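Local coordinates for probable GTP-binding protein EngB (Pyrococcus horikoshii, PDB 2CXX) that binds guanine nucleotides as an EngB-family GTPase with GDP in its pocket, and is probably needed for normal cell division and septation, at residues M58-P61 against K62-E66; D70-V73 against H74-D78; V151-S154 against E155-K158. One frame throughout, in Å; residues are numbered along the deposited sequence.

Interaction 1: M58-P61 against K62-E66; sequences MGLP and KEVQE
The Pro61 ring meets Val64 CG2 at nearly equal range from three of its atoms. CB and CD of Pro61 both stand 3.9 Å from that methyl and CG is hardly farther, which puts the methyl over one side of the puckered ring, displaced toward its CB-CG-CD rim. The flat carboxylate of Glu63 comes to the rim of the ring, where its OE1 is 3.5 Å from Pro61 CB; the bend of the Glu63 chain at chi2 (66°) turns the group back toward the loop. Val64 uses its two branches on different partners. While CG2 serves the proline, CG1 lies 3.8 Å from Leu60 CD1, the two side chains crossing at a slant, and the leucine reaches it because its CG is anti to the backbone N (chi1 -176°). Pro61 occupies the N-cap position of helix 62-79, and its carbonyl starts the helical bonding: Gln65 N donates to Pro61 O over 3.0 Å, approaching close to the carbonyl's own direction, and Val64 N adds a weak bond to the same oxygen at 3.1 Å. Arg36, a loop residue predicted to bind GTP, touches both Leu60 and Val64, so the apolar side of this turn packs on it. Following Asp50-Gly53, the place is consistent with the switch II region of related GTPases. Since the first turn rests on one shared carbonyl oxygen and a few methyl contacts at the surface, with no side-chain hydrogen bond or salt bridge between the segments, its chemistry implies a helix start set by backbone bonding and modest apolar packing.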
loop_
_atom_site.group_PDB
_atom_site.type_symbol
_atom_site.label_atom_id
_atom_site.label_comp_id
_atom_site.label_asym_id
_atom_site.label_seq_id
_atom_site.Cartn_x
_atom_site.Cartn_y
_atom_site.Cartn_z
HETATM N N MSE A 58 4.732 -5.882 17.104
HETATM C CA MSE A 58 4.958 -6.532 18.387
HETATM C C MSE A 58 3.595 -6.950 18.938
HETATM O O MSE A 58 2.611 -6.238 18.774
HETATM C CB MSE A 58 5.681 -5.589 19.357
HETATM C CG MSE A 58 6.052 -6.247 20.675
HETATM SE SE MSE A 58 6.994 -5.000 21.827
HETATM C CE MSE A 58 5.559 -3.718 21.986
ATOM N N GLY A 59 3.553 -8.135 19.539
ATOM C CA GLY A 59 2.325 -8.636 20.107
ATOM C C GLY A 59 1.531 -9.435 19.104
ATOM O O GLY A 59 0.633 -10.176 19.481
ATOM N N LEU A 60 1.838 -9.281 17.823
ATOM C CA LEU A 60 1.114 -10.018 16.794
ATOM C C LEU A 60 1.955 -11.243 16.480
ATOM O O LEU A 60 3.037 -11.126 15.900
ATOM C CB LEU A 60 0.969 -9.163 15.530
ATOM C CG LEU A 60 0.142 -9.830 14.448
ATOM C CD1 LEU A 60 -1.312 -9.853 14.902
ATOM C CD2 LEU A 60 0.265 -9.070 13.162
ATOM N N PRO A 61 1.487 -12.437 16.894
ATOM C CA PRO A 61 2.223 -13.661 16.637
ATOM C C PRO A 61 2.465 -13.842 15.130
ATOM O O PRO A 61 1.639 -13.448 14.288
ATOM C CB PRO A 61 1.316 -14.731 17.219
ATOM C CG PRO A 61 0.567 -14.039 18.252
ATOM C CD PRO A 61 0.224 -12.734 17.583
ATOM N N LYS A 62 3.555 -14.477 14.765
ATOM C CA LYS A 62 3.779 -14.616 13.344
ATOM C C LYS A 62 2.772 -15.538 12.646
ATOM O O LYS A 62 2.607 -15.415 11.463
ATOM C CB LYS A 62 5.202 -15.055 13.056
ATOM C CG LYS A 62 5.511 -16.531 13.288
ATOM C CD LYS A 62 5.962 -17.088 11.939
ATOM C CE LYS A 62 6.347 -18.567 11.979
ATOM N NZ LYS A 62 6.674 -19.072 10.591
ATOM N N GLU A 63 2.106 -16.430 13.385
ATOM C CA GLU A 63 1.098 -17.343 12.809
ATOM C C GLU A 63 -0.149 -16.521 12.461
ATOM O O GLU A 63 -0.853 -16.833 11.506
ATOM C CB GLU A 63 0.635 -18.420 13.837
ATOM C CG GLU A 63 1.658 -19.412 14.346
ATOM C CD GLU A 63 2.765 -18.796 15.193
ATOM O OE1 GLU A 63 2.525 -17.743 15.801
ATOM O OE2 GLU A 63 3.874 -19.395 15.246
ATOM N N VAL A 64 -0.422 -15.482 13.238
ATOM C CA VAL A 64 -1.596 -14.683 13.033
ATOM C C VAL A 64 -1.303 -13.738 11.889
ATOM O O VAL A 64 -2.190 -13.380 11.102
ATOM C CB VAL A 64 -1.958 -13.950 14.339
ATOM C CG1 VAL A 64 -3.179 -13.102 14.157
ATOM C CG2 VAL A 64 -2.167 -15.022 15.467
ATOM N N GLN A 65 -0.046 -13.339 11.819
ATOM C CA GLN A 65 0.470 -12.504 10.743
ATOM C C GLN A 65 0.211 -13.248 9.412
ATOM O O GLN A 65 -0.310 -12.670 8.472
ATOM C CB GLN A 65 1.972 -12.303 10.968
ATOM C CG GLN A 65 2.622 -11.252 10.126
ATOM C CD GLN A 65 4.157 -11.212 10.352
ATOM O OE1 GLN A 65 4.925 -11.215 9.399
ATOM N NE2 GLN A 65 4.567 -11.199 11.584
ATOM N N GLU A 66 0.580 -14.530 9.336
ATOM C CA GLU A 66 0.345 -15.304 8.107
ATOM C C GLU A 66 -1.144 -15.488 7.854
ATOM O O GLU A 66 -1.598 -15.459 6.694
ATOM C CB GLU A 66 0.989 -16.700 8.158
ATOM C CG GLU A 66 0.805 -17.450 6.833
ATOM C CD GLU A 66 1.598 -18.728 6.696
ATOM O OE1 GLU A 66 2.810 -18.728 7.029
ATOM O OE2 GLU A 66 1.017 -19.734 6.208
#

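Interaction 2: D70-V73 against H74-D78; sequences DEIV and HFIED
The shortest polar bond runs from Glu77 N to Val73 O, 2.8 Å, and it belongs to the regular i to i+4 ladder of an alpha helix. Three more rungs join the segments: His74 N to Asp70 O, Phe75 N to Glu71 O and Ile76 N to Ile72 O, each 2.9 Å long. The last is the straightest. All four donors sit some 20 to 27° out of the carbonyl plane, evidence of one uniform helical geometry across 70-78.

The side chains divide helix 62-79 by chemistry. On the buried side Ile72 and Ile76 lie alongside each other, Ile72 CG2 being 3.6 Å from Ile76 CD1; Phe114 and Phe117 of helix 110-120 cover Ile76, while Phe54 meets Ile72. Phe75 touches Met51, which is predicted to bind GTP, and so joins the helix to the nucleotide-side loops. Val73 and Glu77 also run side by side, and Phe117 touches both. Val73 CG1, anti to its own backbone nitrogen, is set 3.7 Å from the carboxyl carbon CD of Glu77, an apolar methyl against a polar tip. Within 74-78 itself, the exposed His74 pairs with the residue one turn on: Asp78 CG lies 3.5 Å above one face of the His74 ring, offset toward the rim.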
loop_
_atom_site.group_PDB
_atom_site.type_symbol
_atom_site.label_atom_id
_atom_site.label_comp_id
_atom_site.label_asym_id
_atom_site.label_seq_id
_atom_site.Cartn_x
_atom_site.Cartn_y
_atom_site.Cartn_z
ATOM N N ASP A 70 -3.252 -14.359 4.522
ATOM C CA ASP A 70 -4.118 -15.285 3.768
ATOM C C ASP A 70 -5.507 -14.740 3.556
ATOM O O ASP A 70 -6.080 -14.930 2.500
ATOM C CB ASP A 70 -4.307 -16.650 4.485
ATOM C CG ASP A 70 -3.040 -17.499 4.481
ATOM O OD1 ASP A 70 -2.099 -17.247 3.680
ATOM O OD2 ASP A 70 -3.008 -18.434 5.311
ATOM N N GLU A 71 -6.021 -14.063 4.567
ATOM C CA GLU A 71 -7.347 -13.475 4.537
ATOM C C GLU A 71 -7.426 -12.337 3.506
ATOM O O GLU A 71 -8.423 -12.231 2.790
ATOM C CB GLU A 71 -7.683 -12.979 5.944
ATOM C CG GLU A 71 -7.988 -14.178 6.865
ATOM C CD GLU A 71 -7.980 -13.838 8.349
ATOM O OE1 GLU A 71 -8.504 -14.647 9.147
ATOM O OE2 GLU A 71 -7.444 -12.776 8.720
ATOM N N ILE A 72 -6.366 -11.525 3.455
ATOM C CA ILE A 72 -6.242 -10.385 2.522
ATOM C C ILE A 72 -6.171 -10.972 1.118
ATOM O O ILE A 72 -6.844 -10.486 0.211
ATOM C CB ILE A 72 -4.945 -9.533 2.834
ATOM C CG1 ILE A 72 -5.110 -8.864 4.192
ATOM C CG2 ILE A 72 -4.646 -8.467 1.684
ATOM C CD1 ILE A 72 -3.866 -8.201 4.689
ATOM N N VAL A 73 -5.365 -12.003 0.931
ATOM C CA VAL A 73 -5.207 -12.669 -0.380
ATOM C C VAL A 73 -6.546 -13.207 -0.850
ATOM O O VAL A 73 -6.957 -12.996 -2.006
ATOM C CB VAL A 73 -4.180 -13.855 -0.259
ATOM C CG1 VAL A 73 -4.379 -14.795 -1.435
ATOM C CG2 VAL A 73 -2.700 -13.296 -0.218
ATOM N N HIS A 74 -7.250 -13.884 0.044
ATOM C CA HIS A 74 -8.537 -14.458 -0.300
ATOM C C HIS A 74 -9.567 -13.358 -0.645
ATOM O O HIS A 74 -10.259 -13.446 -1.627
ATOM C CB HIS A 74 -9.028 -15.373 0.836
ATOM C CG HIS A 74 -10.198 -16.230 0.443
ATOM N ND1 HIS A 74 -10.161 -17.070 -0.646
ATOM C CD2 HIS A 74 -11.476 -16.273 0.904
ATOM C CE1 HIS A 74 -11.364 -17.587 -0.849
ATOM N NE2 HIS A 74 -12.180 -17.120 0.077
ATOM N N PHE A 75 -9.626 -12.309 0.146
ATOM C CA PHE A 75 -10.550 -11.230 -0.176
ATOM C C PHE A 75 -10.222 -10.626 -1.553
ATOM O O PHE A 75 -11.097 -10.479 -2.442
ATOM C CB PHE A 75 -10.439 -10.133 0.879
ATOM C CG PHE A 75 -11.408 -9.021 0.666
ATOM C CD1 PHE A 75 -12.672 -9.065 1.276
ATOM C CD2 PHE A 75 -11.078 -7.954 -0.186
ATOM C CE1 PHE A 75 -13.591 -8.067 1.042
ATOM C CE2 PHE A 75 -11.997 -6.944 -0.428
ATOM C CZ PHE A 75 -13.260 -7.001 0.183
ATOM N N ILE A 76 -8.954 -10.303 -1.768
ATOM C CA ILE A 76 -8.614 -9.661 -3.072
ATOM C C ILE A 76 -8.812 -10.615 -4.260
ATOM O O ILE A 76 -9.304 -10.221 -5.332
ATOM C CB ILE A 76 -7.151 -9.111 -3.049
ATOM C CG1 ILE A 76 -7.035 -8.067 -1.953
ATOM C CG2 ILE A 76 -6.779 -8.528 -4.413
ATOM C CD1 ILE A 76 -5.593 -7.601 -1.633
ATOM N N GLU A 77 -8.473 -11.874 -4.080
ATOM C CA GLU A 77 -8.731 -12.830 -5.164
ATOM C C GLU A 77 -10.235 -12.897 -5.411
ATOM O O GLU A 77 -10.674 -12.825 -6.556
ATOM C CB GLU A 77 -8.272 -14.235 -4.777
ATOM C CG GLU A 77 -6.780 -14.453 -4.977
ATOM C CD GLU A 77 -6.301 -15.810 -4.440
ATOM O OE1 GLU A 77 -5.201 -16.217 -4.860
ATOM O OE2 GLU A 77 -7.005 -16.462 -3.623
ATOM N N ASP A 78 -11.028 -13.003 -4.362
ATOM C CA ASP A 78 -12.494 -13.147 -4.538
ATOM C C ASP A 78 -13.251 -11.925 -5.057
ATOM O O ASP A 78 -14.308 -12.049 -5.702
ATOM C CB ASP A 78 -13.159 -13.547 -3.222
ATOM C CG ASP A 78 -12.824 -14.938 -2.785
ATOM O OD1 ASP A 78 -12.174 -15.654 -3.546
ATOM O OD2 ASP A 78 -13.239 -15.313 -1.664
#

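Interaction 3: V151-S154 against E155-K158; sequences VPLS and EIDK
Ile156 forms the buried, apolar part of this turn, its CD1 lying 3.9 Å from CD2 of the exposed Leu153 as the two side chains run alongside each other in one direction. Val151 reaches the same isoleucine more distantly, with Val151 CG1 4.3 Å from Ile156 CG1. Both Val151 and Ile156 are buried, and both rest on helix 138-149: Ala146 touches each of them, and Ile142 and Asn143 also meet Ile156. Two backbone bonds fix the chain path from Pro152 to Ile156. Glu155 N donates to Pro152 O over 2.8 Å, and Ile156 N donates to Leu153 O over 3.2 Å; in both the donor stands above the carbonyl plane, by 52° and 67°, as expected where the chain closes after three residues rather than four.

The solvent side is polar. Pro152 and Ser154 are exposed there, and the one loose approach is that of Pro152 CG to Glu155 CG, 4.2 Å. Ser154 OG donates to Glu155 OE2 at 2.5 Å, short enough that the detail is doubtful. Glu155 reaches it by a bend at chi2 (-33°), off the staggered position, which folds the carboxylate back across the preceding peptide until Glu155 CD is 3.4 Å from Ser154 C. Replacing Glu155 by an alanine would probably leave Ser154 OG without this acceptor and freer to turn.

The backbone angles of Leu153, Ser154 and Glu155 all fall in the helical region or near it, and the two three-residue closures are overlapping turns of type I or III, the second of type I. They lead out of the loop after helix 138-149 into the short helix 156-159, ahead of edge strand 160-162, in the alpha/beta G domain.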
loop_
_atom_site.group_PDB
_atom_site.type_symbol
_atom_site.label_atom_id
_atom_site.label_comp_id
_atom_site.label_asym_id
_atom_site.label_seq_id
_atom_site.Cartn_x
_atom_site.Cartn_y
_atom_site.Cartn_z
ATOM N N VAL A 151 8.638 -3.285 -12.578
ATOM C CA VAL A 151 7.928 -2.178 -13.188
ATOM C C VAL A 151 8.789 -1.617 -14.313
ATOM O O VAL A 151 9.940 -1.256 -14.090
ATOM C CB VAL A 151 7.659 -1.069 -12.198
ATOM C CG1 VAL A 151 7.063 0.095 -12.890
ATOM C CG2 VAL A 151 6.679 -1.574 -11.153
ATOM N N PRO A 152 8.240 -1.578 -15.546
ATOM C CA PRO A 152 8.981 -1.055 -16.704
ATOM C C PRO A 152 9.365 0.417 -16.519
ATOM O O PRO A 152 8.610 1.208 -15.965
ATOM C CB PRO A 152 8.008 -1.224 -17.888
ATOM C CG PRO A 152 7.011 -2.275 -17.453
ATOM C CD PRO A 152 6.900 -2.086 -15.925
ATOM N N LEU A 153 10.529 0.793 -17.019
ATOM C CA LEU A 153 10.952 2.202 -16.908
ATOM C C LEU A 153 9.878 3.174 -17.403
ATOM O O LEU A 153 9.641 4.230 -16.803
ATOM C CB LEU A 153 12.244 2.433 -17.726
ATOM C CG LEU A 153 13.351 1.460 -17.313
ATOM C CD1 LEU A 153 14.514 1.543 -18.285
ATOM C CD2 LEU A 153 13.809 1.751 -15.895
ATOM N N SER A 154 9.218 2.842 -18.512
ATOM C CA SER A 154 8.175 3.695 -19.093
ATOM C C SER A 154 6.996 3.912 -18.151
ATOM O O SER A 154 6.237 4.900 -18.279
ATOM C CB SER A 154 7.641 3.050 -20.383
ATOM O OG SER A 154 7.270 1.682 -20.135
ATOM N N GLU A 155 6.826 3.001 -17.198
ATOM C CA GLU A 155 5.686 3.148 -16.301
ATOM C C GLU A 155 6.017 3.675 -14.917
ATOM O O GLU A 155 5.121 3.911 -14.153
ATOM C CB GLU A 155 4.950 1.811 -16.140
ATOM C CG GLU A 155 4.532 1.142 -17.439
ATOM C CD GLU A 155 4.158 2.148 -18.549
ATOM O OE1 GLU A 155 3.136 2.876 -18.414
ATOM O OE2 GLU A 155 4.908 2.195 -19.567
ATOM N N ILE A 156 7.283 3.925 -14.605
ATOM C CA ILE A 156 7.618 4.383 -13.248
ATOM C C ILE A 156 6.864 5.586 -12.681
ATOM O O ILE A 156 6.405 5.565 -11.533
ATOM C CB ILE A 156 9.121 4.638 -13.136
ATOM C CG1 ILE A 156 9.826 3.306 -13.282
ATOM C CG2 ILE A 156 9.494 5.216 -11.727
ATOM C CD1 ILE A 156 11.358 3.364 -13.257
ATOM N N ASP A 157 6.746 6.651 -13.461
ATOM C CA ASP A 157 6.062 7.821 -12.960
ATOM C C ASP A 157 4.551 7.651 -12.894
ATOM O O ASP A 157 3.895 8.474 -12.269
ATOM C CB ASP A 157 6.396 9.046 -13.813
ATOM C CG ASP A 157 7.821 9.499 -13.653
ATOM O OD1 ASP A 157 8.285 9.575 -12.492
ATOM O OD2 ASP A 157 8.471 9.795 -14.683
ATOM N N LYS A 158 4.017 6.599 -13.515
ATOM C CA LYS A 158 2.591 6.307 -13.509
ATOM C C LYS A 158 2.251 5.468 -12.265
ATOM O O LYS A 158 1.131 5.498 -11.717
ATOM C CB LYS A 158 2.205 5.491 -14.756
ATOM C CG LYS A 158 2.412 6.232 -16.098
ATOM C CD LYS A 158 1.521 7.488 -16.169
ATOM C CE LYS A 158 1.849 8.283 -17.445
ATOM N NZ LYS A 158 3.350 8.534 -17.567
#

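In the fold
Interactions 1 and 2 adjoin in sequence and share helix 62-79: the first is its surface start, the second its partly buried body, with centres about 18 Å apart. Interaction 3, the turn into helix 156-159, is partly buried too, with Val151 and Ile156 inward; its centre is about 34 Å from that of interaction 1, on the opposite side of the chain's centre. Interaction 2 has the full i to i+4 ladder, whereas interaction 1 has one carbonyl serving two donors and interaction 3 closes over three residues. A short, doubtful side-chain bond joins the segments in interaction 3 alone. Interactions 1 and 2 touch residues predicted to bind GTP; interaction 3 lies away from them.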